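Local atomic coordinates of glycoside transferase (Listeria monocytogenes, PDB entry 6R2M), a protein that is an extracellular glycoside hydrolase, PssZ, that probably acts on exopolysaccharide. Residues 20-24 and 59-65; 53-57 and 72-76; 178-184 and 218-223; 188-192 and 212-216. The contacts are given in a common frame with arbitrary orientation. Numbering follows the deposited sequence.

Interaction 1 (20-24 and 59-65)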
# COMPACT_ATOMS: atom_id res chain seq x y z
N THR A 20 -22.10 -2.38 3.31
CA THR A 20 -21.87 -3.31 2.22
C THR A 20 -21.77 -2.64 0.86
O THR A 20 -21.68 -3.36 -0.14
CB THR A 20 -22.99 -4.36 2.17
OG1 THR A 20 -24.24 -3.70 1.92
CG2 THR A 20 -23.08 -5.12 3.48
N SER A 21 -21.79 -1.31 0.79
CA SER A 21 -21.90 -0.65 -0.51
C SER A 21 -20.64 -0.81 -1.34
O SER A 21 -20.71 -0.98 -2.57
CB SER A 21 -22.24 0.83 -0.31
OG SER A 21 -21.32 1.43 0.58
N VAL A 22 -19.46 -0.74 -0.71
CA VAL A 22 -18.22 -0.92 -1.45
C VAL A 22 -18.13 -2.34 -1.99
O VAL A 22 -17.77 -2.56 -3.15
CB VAL A 22 -17.00 -0.58 -0.57
CG1 VAL A 22 -15.72 -1.09 -1.24
CG2 VAL A 22 -16.90 0.91 -0.34
N GLN A 23 -18.45 -3.33 -1.15
CA GLN A 23 -18.45 -4.73 -1.59
C GLN A 23 -19.34 -4.91 -2.81
O GLN A 23 -18.95 -5.56 -3.79
CB GLN A 23 -18.90 -5.64 -0.45
CG GLN A 23 -17.98 -5.60 0.78
CD GLN A 23 -18.49 -4.63 1.85
OE1 GLN A 23 -18.64 -3.43 1.60
NE2 GLN A 23 -18.75 -5.15 3.04
N THR A 24 -20.55 -4.35 -2.77
CA THR A 24 -21.47 -4.43 -3.90
C THR A 24 -20.89 -3.76 -5.13
O THR A 24 -20.94 -4.32 -6.23
CB THR A 24 -22.81 -3.79 -3.52
OG1 THR A 24 -23.39 -4.55 -2.45
CG2 THR A 24 -23.78 -3.78 -4.71
N TYR A 59 -9.63 -3.38 3.53
CA TYR A 59 -10.93 -2.73 3.67
C TYR A 59 -11.93 -3.63 4.38
O TYR A 59 -12.67 -3.17 5.26
CB TYR A 59 -11.46 -2.31 2.29
CG TYR A 59 -12.80 -1.62 2.39
CD1 TYR A 59 -12.87 -0.26 2.68
CD2 TYR A 59 -13.98 -2.34 2.27
CE1 TYR A 59 -14.09 0.38 2.79
CE2 TYR A 59 -15.22 -1.71 2.39
CZ TYR A 59 -15.26 -0.35 2.65
OH TYR A 59 -16.49 0.29 2.80
N LEU A 60 -11.97 -4.91 4.02
CA LEU A 60 -12.99 -5.80 4.56
C LEU A 60 -12.81 -6.03 6.06
O LEU A 60 -13.80 -6.19 6.77
CB LEU A 60 -12.97 -7.13 3.80
CG LEU A 60 -13.37 -6.92 2.34
CD1 LEU A 60 -13.05 -8.17 1.56
CD2 LEU A 60 -14.85 -6.51 2.15
N VAL A 61 -11.57 -6.03 6.55
CA VAL A 61 -11.36 -6.09 8.00
C VAL A 61 -11.89 -4.82 8.65
O VAL A 61 -12.55 -4.87 9.70
CB VAL A 61 -9.88 -6.33 8.33
CG1 VAL A 61 -9.65 -6.24 9.85
CG2 VAL A 61 -9.44 -7.68 7.82
N GLU A 62 -11.63 -3.67 8.02
CA GLU A 62 -12.06 -2.39 8.59
C GLU A 62 -13.58 -2.32 8.72
O GLU A 62 -14.09 -1.78 9.70
CB GLU A 62 -11.53 -1.23 7.73
CG GLU A 62 -11.88 0.15 8.26
CD GLU A 62 -11.30 0.43 9.64
OE1 GLU A 62 -10.23 -0.11 9.98
OE2 GLU A 62 -11.94 1.22 10.38
N VAL A 63 -14.31 -2.89 7.76
CA VAL A 63 -15.78 -2.83 7.80
C VAL A 63 -16.39 -4.10 8.39
O VAL A 63 -17.61 -4.29 8.31
CB VAL A 63 -16.38 -2.52 6.41
CG1 VAL A 63 -15.88 -1.17 5.90
CG2 VAL A 63 -16.09 -3.63 5.38
N ASN A 64 -15.58 -4.96 9.00
CA ASN A 64 -16.09 -6.09 9.79
C ASN A 64 -16.87 -7.08 8.94
O ASN A 64 -17.95 -7.52 9.32
CB ASN A 64 -16.95 -5.61 10.97
CG ASN A 64 -17.24 -6.73 11.97
OD1 ASN A 64 -16.35 -7.52 12.29
ND2 ASN A 64 -18.49 -6.82 12.42
N ASP A 65 -16.34 -7.42 7.77
CA ASP A 65 -17.04 -8.32 6.84
C ASP A 65 -16.27 -9.63 6.70
O ASP A 65 -15.49 -9.84 5.77
CB ASP A 65 -17.25 -7.63 5.49
CG ASP A 65 -18.11 -8.46 4.54
OD1 ASP A 65 -18.47 -9.61 4.88
OD2 ASP A 65 -18.41 -7.96 3.44
O HOH W 1 -18.87 -0.88 2.26
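One glutamine side chain carries nearly all the polar contact here. The amide of Gln23 lies between water 1, on its OE1 side, and Asp65, on its NE2 side. Gln23 NE2 donates to Asp65 OD2 at 2.9 Å with an almost linear N-H...O angle of 177°, while Gln23 OE1 accepts from water 1 at 2.6 Å. That water also lies 3.0 Å from Val22 N, which donates to it, and 2.7 Å from Tyr59 OH, so a first-turn backbone NH of helix 21-29 reaches helix 50-62 through a single water. Both acidic and phenolic ends have further partners: Asp65 OD2 is hydrogen-bonded to Thr68 OG1, and Tyr59 OH to Lys312 NZ. Alongside these bonds, apolar groups pack. Val22 CG1 sits 4.1 Å from the centroid of the Tyr59 ring, 27° off its normal, a CH-pi contact over the face, and Gln23 CG touches Leu60 CD2 at 3.5 Å. Asp65 is brought into place by the backbone: Asn64 takes positive phi (63°) as C-prime residue, with Asp65 N bonding Leu60 O at 3.0 Å and Asn64 N bonding Val61 O at 3.1 Å. Asp65 then caps the helix that follows. This is a Schellman motif closing helix 50-62, linked tightly to the N-cap of helix 66-79, as in the tight connection of an alpha-helical hairpin.

Interaction 2 (53-57 and 72-76); sequences IGLYM and QVSHL
Gln72, Ile53 and Met57 bury the most surface in this contact between two fully helical segments. Their axes run nearly antiparallel, at 158° (signed crossing -158°), with a closest approach of 10.5 Å; the CA atoms of Met57 and Gln72 set the register at 6.8 Å. Gln72 (chi1 m, chi2 m) packs its whole side chain against helix 53-57: Gln72 OE1 lies 3.5 Å from Ile53 CG1, Gln72 CD 3.6 Å from Tyr56 CD2, and Gln72 CB 3.9 Å from Met57 CG. No hydrogen bond crosses between the segments. This is the antiparallel pairing of an alpha-helical hairpin, helices 50-62 and 66-79, consistent with the (alpha/alpha)6 barrels of related glycoside hydrolases. Ile53, extended with both chi angles t, directs CD1 to within 3.8 Å of Leu76 N and 4.1 Å of His75 CB, while Ile53 CG2 meets Leu76 CD1 at 3.9 Å. Met57 (m, t, p) sends SD to 4.3 Å from Leu76 CD2 and CE to 4.2 Å from Val73 CG2.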
# COMPACT_ATOMS: atom_id res chain seq x y z
N ILE A 53 -6.10 -7.21 -4.34
CA ILE A 53 -6.77 -8.12 -3.41
C ILE A 53 -6.35 -7.82 -1.98
O ILE A 53 -7.17 -7.86 -1.06
CB ILE A 53 -6.55 -9.60 -3.80
CG1 ILE A 53 -7.45 -10.53 -2.97
CG2 ILE A 53 -5.09 -10.02 -3.65
CD1 ILE A 53 -7.44 -11.99 -3.46
N GLY A 54 -5.08 -7.45 -1.76
CA GLY A 54 -4.65 -7.11 -0.42
C GLY A 54 -5.33 -5.85 0.11
O GLY A 54 -5.68 -5.78 1.30
N LEU A 55 -5.51 -4.85 -0.74
CA LEU A 55 -6.20 -3.63 -0.31
C LEU A 55 -7.67 -3.92 -0.02
O LEU A 55 -8.23 -3.40 0.95
CB LEU A 55 -6.07 -2.54 -1.38
CG LEU A 55 -4.72 -1.84 -1.42
CD1 LEU A 55 -4.55 -1.18 -2.77
CD2 LEU A 55 -4.61 -0.83 -0.28
N TYR A 56 -8.29 -4.76 -0.83
CA TYR A 56 -9.67 -5.14 -0.57
C TYR A 56 -9.77 -5.91 0.75
O TYR A 56 -10.67 -5.66 1.55
CB TYR A 56 -10.20 -5.96 -1.74
CG TYR A 56 -11.70 -6.15 -1.77
CD1 TYR A 56 -12.57 -5.18 -1.28
CD2 TYR A 56 -12.23 -7.31 -2.30
CE1 TYR A 56 -13.95 -5.38 -1.33
CE2 TYR A 56 -13.60 -7.52 -2.34
CZ TYR A 56 -14.45 -6.55 -1.86
OH TYR A 56 -15.81 -6.78 -1.92
N MET A 57 -8.82 -6.82 1.00
CA MET A 57 -8.79 -7.51 2.29
C MET A 57 -8.67 -6.53 3.45
O MET A 57 -9.34 -6.69 4.47
CB MET A 57 -7.64 -8.51 2.32
CG MET A 57 -7.92 -9.73 1.47
SD MET A 57 -6.49 -10.81 1.20
CE MET A 57 -6.11 -11.29 2.90
N GLN A 72 -12.18 -13.66 -0.27
CA GLN A 72 -10.93 -13.16 -0.82
C GLN A 72 -9.76 -14.07 -0.45
O GLN A 72 -8.88 -14.30 -1.29
CB GLN A 72 -10.67 -11.73 -0.34
CG GLN A 72 -11.73 -10.77 -0.87
CD GLN A 72 -11.86 -10.85 -2.38
OE1 GLN A 72 -10.90 -10.64 -3.11
NE2 GLN A 72 -13.07 -11.15 -2.86
N VAL A 73 -9.71 -14.58 0.79
CA VAL A 73 -8.62 -15.49 1.16
C VAL A 73 -8.64 -16.71 0.24
O VAL A 73 -7.58 -17.21 -0.16
CB VAL A 73 -8.71 -15.90 2.64
CG1 VAL A 73 -7.66 -16.96 2.98
CG2 VAL A 73 -8.51 -14.70 3.53
N SER A 74 -9.83 -17.20 -0.11
CA SER A 74 -9.94 -18.34 -1.01
C SER A 74 -9.40 -18.01 -2.39
O SER A 74 -8.67 -18.82 -2.98
CB SER A 74 -11.39 -18.81 -1.10
OG SER A 74 -11.75 -19.51 0.08
N HIS A 75 -9.74 -16.84 -2.92
CA HIS A 75 -9.19 -16.44 -4.22
C HIS A 75 -7.68 -16.27 -4.13
O HIS A 75 -6.95 -16.60 -5.08
CB HIS A 75 -9.82 -15.13 -4.71
CG HIS A 75 -11.24 -15.26 -5.14
ND1 HIS A 75 -11.66 -16.19 -6.07
CD2 HIS A 75 -12.35 -14.58 -4.78
CE1 HIS A 75 -12.96 -16.08 -6.25
NE2 HIS A 75 -13.41 -15.11 -5.48
N LEU A 76 -7.20 -15.73 -3.02
CA LEU A 76 -5.76 -15.61 -2.81
C LEU A 76 -5.08 -16.97 -2.86
O LEU A 76 -4.06 -17.15 -3.53
CB LEU A 76 -5.49 -14.91 -1.48
CG LEU A 76 -4.05 -14.51 -1.20
CD1 LEU A 76 -3.65 -13.35 -2.10
CD2 LEU A 76 -3.91 -14.14 0.28

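Interaction 3 (178-184 and 218-223); sequences YLPIQTV and AYFDEN
The short helix 179-183 crosses the C-terminal end of helix 209-223 nearly at right angles: the axes of helix 179-183 and helix 218-223 approach to 9.2 Å at a signed angle of -101°. The CA atoms of Ile181 and Tyr219 are 5.8 Å apart, those of Gln182 and Asn223 6.3 Å. Val184 leaves helical geometry (phi/psi -68/149).

Two direct hydrogen bonds span the gap. Asn223 ND2 (chi1 m) donates to the backbone Ile181 O at 3.0 Å, and Gln182 NE2 (m, t) donates to Glu222 OE2 at 2.8 Å, each with an angle of 162°. Water 2 adds a bridge, donating to Gln182 O at 2.7 Å and to Asn223 OD1 at 3.2 Å. The Asn223 amide, directly and through this water, thus reaches two carbonyls in the last turn of the short helix, tying its C-terminal end to the long helix in a near-perpendicular helix crossing. The other carboxylate oxygen, Glu222 OE1, closely approaches the Tyr178 ring, 3.3 Å from Tyr178 CD1.

Apolar packing centres on Ile181 (t, p). Its CD1 lies 4.1 Å from Ala218 CB and 4.2 Å from Tyr219 CB, and Ile181 CG2 is 3.6 Å from Glu222 CG. Tyr219 (chi1 t) brings CD2 to 3.8 Å from Val184 CG1.

Around this crossing, Tyr178 and Glu222 rest on helix 165-170, Val184 packs on Phe199 of strand 198-200, and Asp221 forms a salt bridge with Lys274 at the end of helix 262-274.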
# COMPACT_ATOMS: atom_id res chain seq x y z
N TYR A 178 16.71 -1.97 8.48
CA TYR A 178 16.11 -0.65 8.55
C TYR A 178 17.09 0.45 8.21
O TYR A 178 16.69 1.62 8.12
CB TYR A 178 15.52 -0.42 9.95
CG TYR A 178 14.45 -1.43 10.31
CD1 TYR A 178 13.12 -1.18 10.04
CD2 TYR A 178 14.78 -2.64 10.91
CE1 TYR A 178 12.14 -2.10 10.37
CE2 TYR A 178 13.81 -3.57 11.24
CZ TYR A 178 12.49 -3.29 10.96
OH TYR A 178 11.50 -4.19 11.29
N LEU A 179 18.36 0.11 7.98
CA LEU A 179 19.34 1.14 7.64
C LEU A 179 18.93 1.99 6.44
O LEU A 179 19.15 3.21 6.49
CB LEU A 179 20.72 0.52 7.40
CG LEU A 179 21.88 1.52 7.34
CD1 LEU A 179 22.30 1.90 8.74
CD2 LEU A 179 23.08 0.96 6.58
N PRO A 180 18.34 1.44 5.36
CA PRO A 180 17.95 2.32 4.25
C PRO A 180 16.99 3.42 4.67
O PRO A 180 17.24 4.59 4.37
CB PRO A 180 17.32 1.34 3.24
CG PRO A 180 18.07 0.06 3.48
CD PRO A 180 18.28 0.02 4.97
N ILE A 181 15.91 3.09 5.38
CA ILE A 181 14.95 4.13 5.74
C ILE A 181 15.45 5.00 6.89
O ILE A 181 14.98 6.14 7.06
CB ILE A 181 13.58 3.49 6.04
CG1 ILE A 181 12.44 4.52 6.01
CG2 ILE A 181 13.60 2.74 7.36
CD1 ILE A 181 12.20 5.15 4.64
N GLN A 182 16.41 4.51 7.67
CA GLN A 182 17.00 5.35 8.72
C GLN A 182 17.94 6.40 8.16
O GLN A 182 18.17 7.41 8.83
CB GLN A 182 17.77 4.49 9.72
CG GLN A 182 16.89 3.69 10.64
CD GLN A 182 17.66 2.60 11.39
OE1 GLN A 182 18.84 2.38 11.12
NE2 GLN A 182 16.99 1.92 12.31
N THR A 183 18.50 6.18 6.97
CA THR A 183 19.58 7.02 6.47
C THR A 183 19.26 7.76 5.18
O THR A 183 20.08 8.55 4.71
CB THR A 183 20.86 6.19 6.29
OG1 THR A 183 20.63 5.09 5.38
CG2 THR A 183 21.29 5.60 7.63
N VAL A 184 18.08 7.54 4.59
CA VAL A 184 17.70 8.24 3.37
C VAL A 184 17.50 9.72 3.66
O VAL A 184 17.11 10.11 4.78
CB VAL A 184 16.43 7.60 2.76
CG1 VAL A 184 15.23 7.83 3.66
CG2 VAL A 184 16.16 8.14 1.36
N ALA A 218 6.88 5.65 5.84
CA ALA A 218 7.82 4.68 6.40
C ALA A 218 8.91 5.38 7.19
O ALA A 218 9.35 4.88 8.23
CB ALA A 218 8.42 3.84 5.28
N TYR A 219 9.37 6.52 6.69
CA TYR A 219 10.38 7.30 7.40
C TYR A 219 9.89 7.66 8.80
O TYR A 219 10.61 7.49 9.79
CB TYR A 219 10.71 8.56 6.61
CG TYR A 219 11.89 9.31 7.12
CD1 TYR A 219 11.75 10.25 8.14
CD2 TYR A 219 13.15 9.11 6.59
CE1 TYR A 219 12.83 10.96 8.60
CE2 TYR A 219 14.24 9.80 7.04
CZ TYR A 219 14.08 10.72 8.05
OH TYR A 219 15.17 11.41 8.49
N PHE A 220 8.68 8.21 8.89
CA PHE A 220 8.14 8.57 10.19
C PHE A 220 7.94 7.35 11.06
O PHE A 220 8.24 7.37 12.26
CB PHE A 220 6.82 9.31 10.03
CG PHE A 220 6.22 9.73 11.34
CD1 PHE A 220 5.14 9.04 11.86
CD2 PHE A 220 6.74 10.80 12.04
CE1 PHE A 220 4.58 9.42 13.08
CE2 PHE A 220 6.18 11.18 13.25
CZ PHE A 220 5.10 10.49 13.77
N ASP A 221 7.43 6.27 10.47
CA ASP A 221 7.16 5.05 11.24
C ASP A 221 8.42 4.50 11.88
O ASP A 221 8.38 4.02 13.03
CB ASP A 221 6.54 3.99 10.34
CG ASP A 221 5.09 4.29 10.01
OD1 ASP A 221 4.49 5.15 10.68
OD2 ASP A 221 4.56 3.63 9.09
N GLU A 222 9.55 4.52 11.16
CA GLU A 222 10.78 3.94 11.68
C GLU A 222 11.54 4.93 12.55
O GLU A 222 12.04 4.55 13.62
CB GLU A 222 11.67 3.48 10.51
CG GLU A 222 13.12 3.14 10.93
CD GLU A 222 13.19 2.03 11.97
OE1 GLU A 222 12.24 1.24 12.06
OE2 GLU A 222 14.19 1.98 12.71
N ASN A 223 11.64 6.18 12.12
CA ASN A 223 12.54 7.13 12.76
C ASN A 223 11.87 7.98 13.83
O ASN A 223 12.58 8.58 14.65
CB ASN A 223 13.17 8.04 11.70
CG ASN A 223 14.03 7.26 10.73
OD1 ASN A 223 14.85 6.43 11.15
ND2 ASN A 223 13.86 7.51 9.44
O HOH W 2 17.80 7.49 11.51

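Interaction 4 (188-192 and 212-216)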
# COMPACT_ATOMS: atom_id res chain seq x y z
N PRO A 188 14.19 18.25 -2.13
CA PRO A 188 13.23 17.95 -1.07
C PRO A 188 12.53 16.59 -1.25
O PRO A 188 11.69 16.25 -0.42
CB PRO A 188 12.22 19.10 -1.20
CG PRO A 188 12.18 19.32 -2.68
CD PRO A 188 13.57 19.03 -3.22
N PHE A 189 12.88 15.85 -2.30
CA PHE A 189 12.30 14.54 -2.56
C PHE A 189 13.26 13.44 -2.14
O PHE A 189 14.48 13.59 -2.21
CB PHE A 189 11.96 14.39 -4.04
CG PHE A 189 11.11 15.49 -4.57
CD1 PHE A 189 9.76 15.59 -4.21
CD2 PHE A 189 11.64 16.44 -5.44
CE1 PHE A 189 8.97 16.61 -4.71
CE2 PHE A 189 10.84 17.47 -5.94
CZ PHE A 189 9.51 17.54 -5.57
N PHE A 190 12.68 12.32 -1.73
CA PHE A 190 13.47 11.16 -1.33
C PHE A 190 14.09 10.50 -2.55
O PHE A 190 13.44 10.37 -3.60
CB PHE A 190 12.60 10.13 -0.63
CG PHE A 190 12.09 10.56 0.71
CD1 PHE A 190 12.86 10.37 1.85
CD2 PHE A 190 10.81 11.09 0.85
CE1 PHE A 190 12.37 10.74 3.09
CE2 PHE A 190 10.32 11.46 2.09
CZ PHE A 190 11.09 11.28 3.21
N THR A 191 15.34 10.04 -2.40
CA THR A 191 15.89 9.05 -3.31
C THR A 191 15.15 7.74 -3.11
O THR A 191 15.19 7.18 -2.01
CB THR A 191 17.37 8.83 -3.04
OG1 THR A 191 17.55 8.62 -1.64
CG2 THR A 191 18.20 10.01 -3.49
N GLU A 192 14.50 7.24 -4.15
CA GLU A 192 13.58 6.13 -3.96
C GLU A 192 14.26 4.77 -3.91
O GLU A 192 13.64 3.82 -3.43
CB GLU A 192 12.54 6.10 -5.08
CG GLU A 192 11.69 7.36 -5.16
CD GLU A 192 12.20 8.36 -6.19
OE1 GLU A 192 13.41 8.36 -6.49
OE2 GLU A 192 11.37 9.13 -6.73
N GLN A 212 6.60 8.82 -3.15
CA GLN A 212 7.18 9.73 -2.17
C GLN A 212 6.39 9.71 -0.86
O GLN A 212 6.99 9.72 0.22
CB GLN A 212 7.24 11.15 -2.73
CG GLN A 212 8.22 11.32 -3.90
CD GLN A 212 9.68 11.32 -3.45
OE1 GLN A 212 10.00 11.90 -2.42
NE2 GLN A 212 10.56 10.67 -4.22
N MET A 213 5.05 9.68 -0.93
CA MET A 213 4.27 9.67 0.31
C MET A 213 4.49 8.37 1.07
O MET A 213 4.57 8.37 2.31
CB MET A 213 2.77 9.85 0.02
CG MET A 213 2.34 11.26 -0.36
SD MET A 213 2.94 12.55 0.74
CE MET A 213 2.42 11.92 2.34
N LEU A 214 4.60 7.25 0.36
CA LEU A 214 4.83 5.99 1.06
C LEU A 214 6.19 5.99 1.76
O LEU A 214 6.31 5.49 2.88
CB LEU A 214 4.72 4.82 0.08
CG LEU A 214 3.27 4.56 -0.38
CD1 LEU A 214 3.26 3.59 -1.54
CD2 LEU A 214 2.44 4.02 0.79
N ILE A 215 7.21 6.57 1.13
CA ILE A 215 8.52 6.66 1.77
C ILE A 215 8.44 7.56 3.00
O ILE A 215 8.99 7.25 4.06
CB ILE A 215 9.58 7.18 0.79
CG1 ILE A 215 9.71 6.23 -0.40
CG2 ILE A 215 10.95 7.38 1.50
CD1 ILE A 215 10.45 6.83 -1.57
N ALA A 216 7.74 8.68 2.87
CA ALA A 216 7.64 9.61 3.99
C ALA A 216 6.96 8.95 5.18
O ALA A 216 7.34 9.19 6.33
CB ALA A 216 6.86 10.86 3.58
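A cis peptide bond precedes Pro188, in the loop between helix 179-183 and strand 193-195. Phe189 comes next. Its CB lies 3.6 Å from Gln212 OE1, which sits at the edge of the Phe189 ring, and that ring meets Phe233 edge-to-face outside the contact. Phe190 is the main docking point. With an extended backbone (phi/psi -72/141), its peptide groups are held by the amide of a single side chain: Phe190 N donates to Gln212 OE1 at 2.8 Å (153°), and Gln212 NE2 returns a bond to Phe190 O at 3.0 Å (172°). The ring of Phe190 turns to the helix, where Ile215 CG2 lies 3.6 Å from its centroid and 19° off the normal, a CH-pi contact over the face; Phe190 CE2 also reaches Ala216 CB at 3.8 Å. The chain then passes Thr191, which points away, to Glu192. Here Glu192 OE2 accepts a weak bond from Gln212 NE2 at 3.1 Å (132°), while Glu192 OE1 accepts from Ala202 N, and Glu192 CG touches Ile215 CD1 at 3.8 Å. The one carboxamide of Gln212 offers an acceptor and a donor side by side and so satisfies both N and O of Phe190: a buried loop backbone is bonded by a helix side chain and sealed by apolar contacts beside it.

Interactions 1 and 2 share helix 50-62, and interactions 3 and 4 share helix 209-223; the two pairs lie on opposite sides of the chain's centre. Within the first pair, Leu60 CD1 touches Gln72 CG at 3.8 Å. Within the second, Tyr219 CD2 meets Phe190 CE1 at 3.9 Å, and interaction 4 is nested inside the loop closed by interaction 3. Interaction 2 is buried and has no hydrogen bond across it; interactions 1 and 4, also buried, add glutamine amide bonds where helix ends or a loop meet a helix. Interaction 3 is partly buried, and it and interaction 1 both have a bridging water.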